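PDB 1L1L: ribonucleoside triphosphate reductase from Lactobacillus leichmannii, which reduces ribonucleoside triphosphates to 2'-deoxyribonucleoside triphosphates with adenosylcobalamin (coenzyme B12) as cofactor, as an allosterically regulated monomer of class II. Local coordinates for residues A[80-88]-A[438-449]; A[126-134]-A[455-463]. One frame throughout, in Å; residues are numbered along the deposited sequence.

Interaction 1 (A[80-88]-A[438-449]); sequences EEAERLYKL and EVFALAARYAKR
Leu442 of helix 438-449 enters helix 80-88 as a knob, set in the hole made by Glu81, Arg84, Leu85 and Leu88. Its CD2 branch lies against Glu81 CG at 3.9 Å and over one face of the Arg84 guanidinium, while CD1 turns to Leu88 CD2. Toward the start of helix 438-449 both methyls of Leu88 rest on Val439; one turn beyond Leu442, Leu85 CD2 lies 3.8 Å from Tyr446 CD2, at the edge of the ring. The hydroxyl of Tyr446 looks elsewhere, to Asn100. These two helices cross at -112° with axes 10.8 Å apart, a helix-helix packing that joins helix 72-90, in the ribonucleotide reductase alpha domain, to helix 436-450 some 350 residues on. The polar end of the buried side is a salt-bridge network round Glu81, whose extended chain, CG anti to the backbone N (chi1 -168°), carries the carboxylate to two arginines. Arg445 grips it side-on, NE to OE2 at 2.9 Å and NH2 to OE1 at 3.0 Å, with carboxylate and guanidinium planes 71° apart, so that NE meets OE2 from above the carboxylate plane. Arg449 NH1 reaches the same OE2 from the opposite face, at 3.1 Å, and water 1 donates to OE2 and to Leu442 O. Asn59 and Tyr532 also bind the Arg449 guanidinium, so its position is set from several sides. Along the exposed flank the grip slackens: the Arg84 chain, bent at chi3, leaves NH1 3.6 Å from Glu438 OE2, a long salt bridge at the guanidinium edge.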
loop_
_atom_site.group_PDB
_atom_site.type_symbol
_atom_site.label_atom_id
_atom_site.label_comp_id
_atom_site.label_asym_id
_atom_site.label_seq_id
_atom_site.Cartn_x
_atom_site.Cartn_y
_atom_site.Cartn_z
ATOM N N GLU A 80 2.356 29.342 -8.577
ATOM C CA GLU A 80 0.934 29.512 -8.295
ATOM C C GLU A 80 0.202 28.169 -8.208
ATOM O O GLU A 80 -0.745 28.016 -7.428
ATOM C CB GLU A 80 0.273 30.402 -9.355
ATOM C CG GLU A 80 0.381 31.900 -9.037
ATOM C CD GLU A 80 -0.065 32.796 -10.188
ATOM O OE1 GLU A 80 -1.165 32.567 -10.746
ATOM O OE2 GLU A 80 0.686 33.742 -10.527
ATOM N N GLU A 81 0.628 27.201 -9.010
ATOM C CA GLU A 81 -0.016 25.892 -8.975
ATOM C C GLU A 81 0.269 25.270 -7.611
ATOM O O GLU A 81 -0.601 24.652 -7.001
ATOM C CB GLU A 81 0.541 24.981 -10.064
ATOM C CG GLU A 81 -0.292 23.725 -10.268
ATOM C CD GLU A 81 0.343 22.747 -11.235
ATOM O OE1 GLU A 81 0.981 23.198 -12.213
ATOM O OE2 GLU A 81 0.194 21.518 -11.021
ATOM N N ALA A 82 1.500 25.444 -7.148
ATOM C CA ALA A 82 1.939 24.922 -5.860
ATOM C C ALA A 82 1.161 25.575 -4.723
ATOM O O ALA A 82 0.870 24.942 -3.708
ATOM C CB ALA A 82 3.426 25.174 -5.683
ATOM N N GLU A 83 0.831 26.855 -4.891
ATOM C CA GLU A 83 0.087 27.563 -3.864
ATOM C C GLU A 83 -1.330 27.012 -3.782
ATOM O O GLU A 83 -1.888 26.901 -2.697
ATOM C CB GLU A 83 0.068 29.073 -4.158
ATOM C CG GLU A 83 1.447 29.682 -4.235
ATOM C CD GLU A 83 1.407 31.198 -4.365
ATOM O OE1 GLU A 83 0.426 31.707 -4.956
ATOM O OE2 GLU A 83 2.360 31.860 -3.886
ATOM N N ARG A 84 -1.916 26.667 -4.926
ATOM C CA ARG A 84 -3.263 26.097 -4.935
ATOM C C ARG A 84 -3.183 24.714 -4.274
ATOM O O ARG A 84 -4.022 24.335 -3.455
ATOM C CB ARG A 84 -3.765 25.918 -6.369
ATOM C CG ARG A 84 -4.317 27.157 -7.050
ATOM C CD ARG A 84 -4.758 26.795 -8.470
ATOM N NE ARG A 84 -3.612 26.679 -9.368
ATOM C CZ ARG A 84 -3.648 26.107 -10.570
ATOM N NH1 ARG A 84 -4.780 25.583 -11.030
ATOM N NH2 ARG A 84 -2.552 26.076 -11.317
ATOM N N LEU A 85 -2.150 23.976 -4.654
ATOM C CA LEU A 85 -1.934 22.636 -4.129
ATOM C C LEU A 85 -1.836 22.729 -2.610
ATOM O O LEU A 85 -2.528 22.008 -1.899
ATOM C CB LEU A 85 -0.658 22.059 -4.736
ATOM C CG LEU A 85 -0.477 20.541 -4.815
ATOM C CD1 LEU A 85 -1.697 19.888 -5.444
ATOM C CD2 LEU A 85 0.780 20.246 -5.626
ATOM N N TYR A 86 -1.001 23.642 -2.115
ATOM C CA TYR A 86 -0.853 23.807 -0.678
ATOM C C TYR A 86 -2.190 24.094 -0.004
ATOM O O TYR A 86 -2.500 23.518 1.041
ATOM C CB TYR A 86 0.134 24.935 -0.360
ATOM C CG TYR A 86 0.396 25.105 1.119
ATOM C CD1 TYR A 86 -0.569 25.644 1.970
ATOM C CD2 TYR A 86 1.598 24.682 1.675
ATOM C CE1 TYR A 86 -0.342 25.748 3.345
ATOM C CE2 TYR A 86 1.838 24.784 3.038
ATOM C CZ TYR A 86 0.868 25.310 3.864
ATOM O OH TYR A 86 1.103 25.364 5.216
ATOM N N LYS A 87 -2.983 24.990 -0.590
ATOM C CA LYS A 87 -4.273 25.335 -0.007
ATOM C C LYS A 87 -5.233 24.144 0.023
ATOM O O LYS A 87 -6.015 23.987 0.963
ATOM C CB LYS A 87 -4.912 26.498 -0.779
ATOM C CG LYS A 87 -6.266 26.918 -0.246
ATOM C CD LYS A 87 -6.807 28.162 -0.970
ATOM C CE LYS A 87 -8.225 28.494 -0.506
ATOM N NZ LYS A 87 -8.808 29.704 -1.174
ATOM N N LEU A 88 -5.174 23.321 -1.017
ATOM C CA LEU A 88 -6.025 22.143 -1.135
ATOM C C LEU A 88 -5.697 21.073 -0.092
ATOM O O LEU A 88 -6.587 20.575 0.604
ATOM C CB LEU A 88 -5.872 21.534 -2.530
ATOM C CG LEU A 88 -6.617 20.223 -2.778
ATOM C CD1 LEU A 88 -8.116 20.422 -2.621
ATOM C CD2 LEU A 88 -6.282 19.720 -4.176
ATOM N N GLU A 438 -11.574 21.167 -10.705
ATOM C CA GLU A 438 -10.233 21.732 -10.521
ATOM C C GLU A 438 -9.391 20.916 -9.536
ATOM O O GLU A 438 -8.166 20.865 -9.638
ATOM C CB GLU A 438 -10.307 23.186 -10.032
ATOM C CG GLU A 438 -8.997 23.684 -9.418
ATOM C CD GLU A 438 -8.995 25.174 -9.103
ATOM O OE1 GLU A 438 -10.043 25.704 -8.675
ATOM O OE2 GLU A 438 -7.931 25.810 -9.269
ATOM N N VAL A 439 -10.054 20.285 -8.576
ATOM C CA VAL A 439 -9.347 19.482 -7.591
ATOM C C VAL A 439 -8.744 18.274 -8.296
ATOM O O VAL A 439 -7.562 17.976 -8.134
ATOM C CB VAL A 439 -10.303 19.008 -6.475
ATOM C CG1 VAL A 439 -9.610 17.988 -5.570
ATOM C CG2 VAL A 439 -10.762 20.207 -5.654
ATOM N N PHE A 440 -9.555 17.591 -9.091
ATOM C CA PHE A 440 -9.062 16.411 -9.787
ATOM C C PHE A 440 -7.993 16.720 -10.813
ATOM O O PHE A 440 -7.171 15.862 -11.136
ATOM C CB PHE A 440 -10.223 15.635 -10.408
ATOM C CG PHE A 440 -11.005 14.838 -9.401
ATOM C CD1 PHE A 440 -12.139 15.370 -8.796
ATOM C CD2 PHE A 440 -10.556 13.580 -8.993
ATOM C CE1 PHE A 440 -12.818 14.668 -7.795
ATOM C CE2 PHE A 440 -11.221 12.876 -7.999
ATOM C CZ PHE A 440 -12.360 13.421 -7.393
ATOM N N ALA A 441 -7.984 17.945 -11.326
ATOM C CA ALA A 441 -6.967 18.314 -12.296
ATOM C C ALA A 441 -5.637 18.527 -11.557
ATOM O O ALA A 441 -4.574 18.154 -12.047
ATOM C CB ALA A 441 -7.397 19.590 -13.058
ATOM N N LEU A 442 -5.684 19.125 -10.369
ATOM C CA LEU A 442 -4.452 19.327 -9.608
ATOM C C LEU A 442 -3.942 17.936 -9.209
ATOM O O LEU A 442 -2.747 17.659 -9.228
ATOM C CB LEU A 442 -4.722 20.163 -8.349
ATOM C CG LEU A 442 -4.990 21.660 -8.566
ATOM C CD1 LEU A 442 -5.604 22.276 -7.309
ATOM C CD2 LEU A 442 -3.691 22.352 -8.925
ATOM N N ALA A 443 -4.878 17.065 -8.871
ATOM C CA ALA A 443 -4.523 15.706 -8.465
ATOM C C ALA A 443 -3.744 15.025 -9.585
ATOM O O ALA A 443 -2.623 14.552 -9.382
ATOM C CB ALA A 443 -5.780 14.927 -8.140
ATOM N N ALA A 444 -4.331 15.008 -10.776
ATOM C CA ALA A 444 -3.696 14.387 -11.936
ATOM C C ALA A 444 -2.275 14.872 -12.199
ATOM O O ALA A 444 -1.381 14.081 -12.503
ATOM C CB ALA A 444 -4.566 14.604 -13.173
ATOM N N ARG A 445 -2.053 16.174 -12.074
ATOM C CA ARG A 445 -0.732 16.734 -12.329
ATOM C C ARG A 445 0.274 16.368 -11.254
ATOM O O ARG A 445 1.474 16.219 -11.535
ATOM C CB ARG A 445 -0.831 18.263 -12.454
ATOM C CG ARG A 445 -1.695 18.746 -13.622
ATOM C CD ARG A 445 -1.907 20.276 -13.570
ATOM N NE ARG A 445 -0.658 21.015 -13.752
ATOM C CZ ARG A 445 -0.196 21.446 -14.927
ATOM N NH1 ARG A 445 -0.881 21.226 -16.040
ATOM N NH2 ARG A 445 0.967 22.077 -14.990
ATOM N N TYR A 446 -0.199 16.237 -10.017
ATOM C CA TYR A 446 0.683 15.884 -8.910
ATOM C C TYR A 446 1.251 14.514 -9.238
ATOM O O TYR A 446 2.460 14.318 -9.265
ATOM C CB TYR A 446 -0.106 15.823 -7.592
ATOM C CG TYR A 446 0.714 15.457 -6.365
ATOM C CD1 TYR A 446 1.150 14.144 -6.147
ATOM C CD2 TYR A 446 1.084 16.432 -5.439
ATOM C CE1 TYR A 446 1.941 13.821 -5.035
ATOM C CE2 TYR A 446 1.870 16.119 -4.332
ATOM C CZ TYR A 446 2.297 14.818 -4.136
ATOM O OH TYR A 446 3.092 14.532 -3.043
ATOM N N ALA A 447 0.347 13.584 -9.518
ATOM C CA ALA A 447 0.727 12.208 -9.842
ATOM C C ALA A 447 1.642 12.160 -11.060
ATOM O O ALA A 447 2.700 11.528 -11.033
ATOM C CB ALA A 447 -0.525 11.375 -10.090
ATOM N N LYS A 448 1.231 12.837 -12.128
ATOM C CA LYS A 448 2.015 12.858 -13.352
ATOM C C LYS A 448 3.465 13.227 -13.073
ATOM O O LYS A 448 4.385 12.659 -13.660
ATOM C CB LYS A 448 1.428 13.859 -14.348
ATOM C CG LYS A 448 1.906 13.636 -15.769
ATOM C CD LYS A 448 1.163 12.458 -16.395
ATOM C CE LYS A 448 1.710 12.117 -17.764
ATOM N NZ LYS A 448 0.788 11.210 -18.491
ATOM N N ARG A 449 3.675 14.190 -12.182
ATOM C CA ARG A 449 5.028 14.609 -11.860
ATOM C C ARG A 449 5.838 13.508 -11.182
ATOM O O ARG A 449 7.011 13.294 -11.506
ATOM C CB ARG A 449 5.006 15.874 -11.000
ATOM C CG ARG A 449 4.839 17.175 -11.832
ATOM C CD ARG A 449 5.169 18.430 -11.002
ATOM N NE ARG A 449 4.197 18.668 -9.931
ATOM C CZ ARG A 449 2.969 19.137 -10.113
ATOM N NH1 ARG A 449 2.532 19.433 -11.334
ATOM N NH2 ARG A 449 2.169 19.308 -9.070
HETATM O O HOH W 1 -1.147 19.850 -9.034
#

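Interaction 2 (A[126-134]-A[455-463]); sequences PQKYGDSKI and YDWEISREI
The indole of Trp457 meets Tyr129, Ser132 and Ile134 at oblique angles, Tyr129 CD2 lying 3.8 Å from Trp457 CZ3 and Ile134 CD1 reaching CZ2. Tyr129 and Trp457 run side by side in the same direction; beyond them Phe152 makes an edge-to-face contact with the indole and Asp155 takes its NE1. The other flat group, the Arg461 guanidinium, has Glu458 CA over one face and Tyr455 O in its plane at the edge, bonded to NH1. Its NH2 donates to Asp131 O at 2.7 Å, almost straight on to the carbonyl oxygen, although the hydrogen bond is bent at the proton (N-H...O 136°). Thus one arginine ties the start of its own segment to the loop across from it. Ser132 OG bonds in both directions: placed beside its own backbone N (chi1 -53°), it donates to Tyr129 O and accepts from Glu458 N at 3.0 Å in a nearly linear bond (171°). Lys133 N adds a bond to Asp456 O at 3.1 Å. Water 2 links Tyr129 O with Ile459 N, so a second amide of the first helical turn is satisfied from this loop. The extended Glu458 side chain lies along the turn, OE1 3.6 Å from Gly130 CA. With Asp131 at the centre of an inverse gamma turn, the loop folds over the N-terminus of helix 458-467, and a serine from a distant part of the chain serves the amide just after the N-cap residue Trp457.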
loop_
_atom_site.group_PDB
_atom_site.type_symbol
_atom_site.label_atom_id
_atom_site.label_comp_id
_atom_site.label_asym_id
_atom_site.label_seq_id
_atom_site.Cartn_x
_atom_site.Cartn_y
_atom_site.Cartn_z
ATOM N N PRO A 126 12.773 -16.002 -13.981
ATOM C CA PRO A 126 14.141 -15.516 -14.192
ATOM C C PRO A 126 14.128 -14.302 -15.117
ATOM O O PRO A 126 13.417 -14.284 -16.120
ATOM C CB PRO A 126 14.839 -16.725 -14.806
ATOM C CG PRO A 126 14.137 -17.877 -14.111
ATOM C CD PRO A 126 12.687 -17.459 -14.202
ATOM N N GLN A 127 14.896 -13.279 -14.765
ATOM C CA GLN A 127 14.955 -12.060 -15.565
ATOM C C GLN A 127 16.339 -11.440 -15.465
ATOM O O GLN A 127 17.114 -11.772 -14.569
ATOM C CB GLN A 127 13.941 -11.022 -15.052
ATOM C CG GLN A 127 12.492 -11.402 -15.176
ATOM C CD GLN A 127 11.572 -10.351 -14.573
ATOM O OE1 GLN A 127 11.647 -9.172 -14.922
ATOM N NE2 GLN A 127 10.699 -10.777 -13.668
ATOM N N LYS A 128 16.631 -10.522 -16.377
ATOM C CA LYS A 128 17.908 -9.820 -16.362
ATOM C C LYS A 128 17.770 -8.629 -15.415
ATOM O O LYS A 128 16.689 -8.043 -15.302
ATOM C CB LYS A 128 18.251 -9.305 -17.763
ATOM C CG LYS A 128 17.283 -8.261 -18.275
ATOM C CD LYS A 128 17.660 -7.758 -19.655
ATOM C CE LYS A 128 16.705 -6.653 -20.110
ATOM N NZ LYS A 128 17.029 -6.135 -21.474
ATOM N N TYR A 129 18.853 -8.274 -14.731
ATOM C CA TYR A 129 18.828 -7.140 -13.816
ATOM C C TYR A 129 18.830 -5.845 -14.617
ATOM O O TYR A 129 18.332 -4.809 -14.156
ATOM C CB TYR A 129 20.048 -7.158 -12.893
ATOM C CG TYR A 129 19.910 -8.068 -11.699
ATOM C CD1 TYR A 129 19.939 -9.459 -11.834
ATOM C CD2 TYR A 129 19.731 -7.534 -10.423
ATOM C CE1 TYR A 129 19.790 -10.288 -10.721
ATOM C CE2 TYR A 129 19.585 -8.349 -9.313
ATOM C CZ TYR A 129 19.611 -9.724 -9.466
ATOM O OH TYR A 129 19.423 -10.509 -8.357
ATOM N N GLY A 130 19.397 -5.911 -15.819
ATOM C CA GLY A 130 19.471 -4.738 -16.665
ATOM C C GLY A 130 20.363 -3.707 -16.008
ATOM O O GLY A 130 20.988 -3.993 -14.986
ATOM N N ASP A 131 20.430 -2.510 -16.586
ATOM C CA ASP A 131 21.258 -1.451 -16.023
ATOM C C ASP A 131 20.511 -0.784 -14.875
ATOM O O ASP A 131 19.824 0.220 -15.061
ATOM C CB ASP A 131 21.610 -0.416 -17.095
ATOM C CG ASP A 131 22.584 0.642 -16.592
ATOM O OD1 ASP A 131 23.588 0.267 -15.948
ATOM O OD2 ASP A 131 22.354 1.845 -16.850
ATOM N N SER A 132 20.658 -1.358 -13.687
ATOM C CA SER A 132 19.993 -0.848 -12.501
ATOM C C SER A 132 21.027 -0.556 -11.425
ATOM O O SER A 132 22.194 -0.932 -11.556
ATOM C CB SER A 132 18.992 -1.887 -11.983
ATOM O OG SER A 132 18.103 -2.306 -13.009
ATOM N N LYS A 133 20.593 0.110 -10.361
ATOM C CA LYS A 133 21.487 0.441 -9.255
ATOM C C LYS A 133 22.064 -0.817 -8.613
ATOM O O LYS A 133 23.212 -0.825 -8.164
ATOM C CB LYS A 133 20.741 1.277 -8.212
ATOM C CG LYS A 133 20.807 2.786 -8.466
ATOM C CD LYS A 133 20.497 3.143 -9.918
ATOM C CE LYS A 133 20.681 4.633 -10.172
ATOM N NZ LYS A 133 22.040 5.095 -9.764
ATOM N N ILE A 134 21.260 -1.876 -8.572
ATOM C CA ILE A 134 21.693 -3.146 -8.004
ATOM C C ILE A 134 21.944 -4.160 -9.119
ATOM O O ILE A 134 21.050 -4.468 -9.904
ATOM C CB ILE A 134 20.634 -3.724 -7.048
ATOM C CG1 ILE A 134 20.416 -2.771 -5.873
ATOM C CG2 ILE A 134 21.077 -5.092 -6.557
ATOM C CD1 ILE A 134 19.318 -3.205 -4.921
ATOM N N TYR A 455 14.187 6.520 -10.597
ATOM C CA TYR A 455 13.851 5.112 -10.348
ATOM C C TYR A 455 15.102 4.257 -10.512
ATOM O O TYR A 455 15.823 4.397 -11.496
ATOM C CB TYR A 455 12.757 4.625 -11.304
ATOM C CG TYR A 455 11.390 5.207 -11.017
ATOM C CD1 TYR A 455 10.940 6.340 -11.694
ATOM C CD2 TYR A 455 10.550 4.641 -10.050
ATOM C CE1 TYR A 455 9.692 6.898 -11.424
ATOM C CE2 TYR A 455 9.290 5.198 -9.769
ATOM C CZ TYR A 455 8.872 6.333 -10.466
ATOM O OH TYR A 455 7.642 6.922 -10.207
ATOM N N ASP A 456 15.348 3.360 -9.556
ATOM C CA ASP A 456 16.540 2.508 -9.580
ATOM C C ASP A 456 16.565 1.339 -10.568
ATOM O O ASP A 456 17.634 0.946 -11.031
ATOM C CB ASP A 456 16.824 1.947 -8.181
ATOM C CG ASP A 456 17.058 3.033 -7.141
ATOM O OD1 ASP A 456 17.628 4.098 -7.473
ATOM O OD2 ASP A 456 16.683 2.818 -5.978
ATOM N N TRP A 457 15.410 0.767 -10.882
ATOM C CA TRP A 457 15.381 -0.373 -11.793
ATOM C C TRP A 457 15.074 -0.032 -13.233
ATOM O O TRP A 457 14.145 0.726 -13.527
ATOM C CB TRP A 457 14.386 -1.423 -11.302
ATOM C CG TRP A 457 14.754 -1.959 -9.978
ATOM C CD1 TRP A 457 14.515 -1.385 -8.769
ATOM C CD2 TRP A 457 15.485 -3.161 -9.718
ATOM N NE1 TRP A 457 15.052 -2.152 -7.768
ATOM C CE2 TRP A 457 15.653 -3.251 -8.324
ATOM C CE3 TRP A 457 16.018 -4.171 -10.530
ATOM C CZ2 TRP A 457 16.329 -4.310 -7.717
ATOM C CZ3 TRP A 457 16.692 -5.225 -9.925
ATOM C CH2 TRP A 457 16.839 -5.286 -8.536
ATOM N N GLU A 458 15.852 -0.617 -14.137
ATOM C CA GLU A 458 15.670 -0.365 -15.551
ATOM C C GLU A 458 14.260 -0.687 -16.006
ATOM O O GLU A 458 13.626 0.107 -16.694
ATOM C CB GLU A 458 16.649 -1.194 -16.379
ATOM C CG GLU A 458 16.549 -0.884 -17.865
ATOM C CD GLU A 458 17.418 -1.783 -18.713
ATOM O OE1 GLU A 458 17.108 -2.993 -18.810
ATOM O OE2 GLU A 458 18.412 -1.277 -19.279
ATOM N N ILE A 459 13.769 -1.859 -15.626
ATOM C CA ILE A 459 12.438 -2.275 -16.034
ATOM C C ILE A 459 11.347 -1.297 -15.591
ATOM O O ILE A 459 10.352 -1.117 -16.290
ATOM C CB ILE A 459 12.117 -3.689 -15.503
ATOM C CG1 ILE A 459 10.799 -4.170 -16.103
ATOM C CG2 ILE A 459 12.078 -3.684 -13.973
ATOM C CD1 ILE A 459 10.461 -5.606 -15.765
ATOM N N SER A 460 11.536 -0.668 -14.433
ATOM C CA SER A 460 10.555 0.293 -13.931
ATOM C C SER A 460 10.611 1.571 -14.777
ATOM O O SER A 460 9.575 2.119 -15.165
ATOM C CB SER A 460 10.835 0.629 -12.461
ATOM O OG SER A 460 10.776 -0.532 -11.641
ATOM N N ARG A 461 11.822 2.045 -15.058
ATOM C CA ARG A 461 11.989 3.251 -15.864
ATOM C C ARG A 461 11.314 3.093 -17.227
ATOM O O ARG A 461 10.561 3.966 -17.670
ATOM C CB ARG A 461 13.479 3.572 -16.067
ATOM C CG ARG A 461 14.207 4.035 -14.805
ATOM C CD ARG A 461 15.549 4.708 -15.125
ATOM N NE ARG A 461 16.536 3.789 -15.684
ATOM C CZ ARG A 461 17.478 3.173 -14.977
ATOM N NH1 ARG A 461 17.578 3.377 -13.671
ATOM N NH2 ARG A 461 18.324 2.345 -15.580
ATOM N N GLU A 462 11.570 1.964 -17.879
ATOM C CA GLU A 462 11.015 1.703 -19.197
ATOM C C GLU A 462 9.497 1.629 -19.204
ATOM O O GLU A 462 8.844 2.307 -19.990
ATOM C CB GLU A 462 11.603 0.407 -19.757
ATOM C CG GLU A 462 13.081 0.251 -19.449
ATOM C CD GLU A 462 13.875 -0.379 -20.576
ATOM O OE1 GLU A 462 13.366 -1.318 -21.233
ATOM O OE2 GLU A 462 15.027 0.060 -20.792
ATOM N N ILE A 463 8.930 0.810 -18.325
ATOM C CA ILE A 463 7.483 0.669 -18.269
ATOM C C ILE A 463 6.782 1.985 -17.923
ATOM O O ILE A 463 5.725 2.293 -18.472
ATOM C CB ILE A 463 7.057 -0.412 -17.243
ATOM C CG1 ILE A 463 5.558 -0.662 -17.365
ATOM C CG2 ILE A 463 7.382 0.026 -15.831
ATOM C CD1 ILE A 463 5.141 -1.171 -18.723
HETATM O O HOH W 2 15.377 -4.165 -14.482
#

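In the fold
Helix 436-450 and helix 458-467 are consecutive in the chain, so interactions 1 and 2 fix neighbouring helices to two earlier regions. Their centres lie 30 Å apart and their nearest atoms about 7 Å, without touching. Interaction 1 is the more buried: two helices pack through their flanks, with leucines and a carboxylate shared by two arginines. Interaction 2 is partly buried and joins a loop to the beginning of a helix, and its direct hydrogen bonds all use backbone atoms on at least one side; the opposite charges that face each other across it stay beyond salt-bridge distance. The segments alternate in sequence, 80-88, 126-134, 438-449, 455-463, so the two connections cross along the chain.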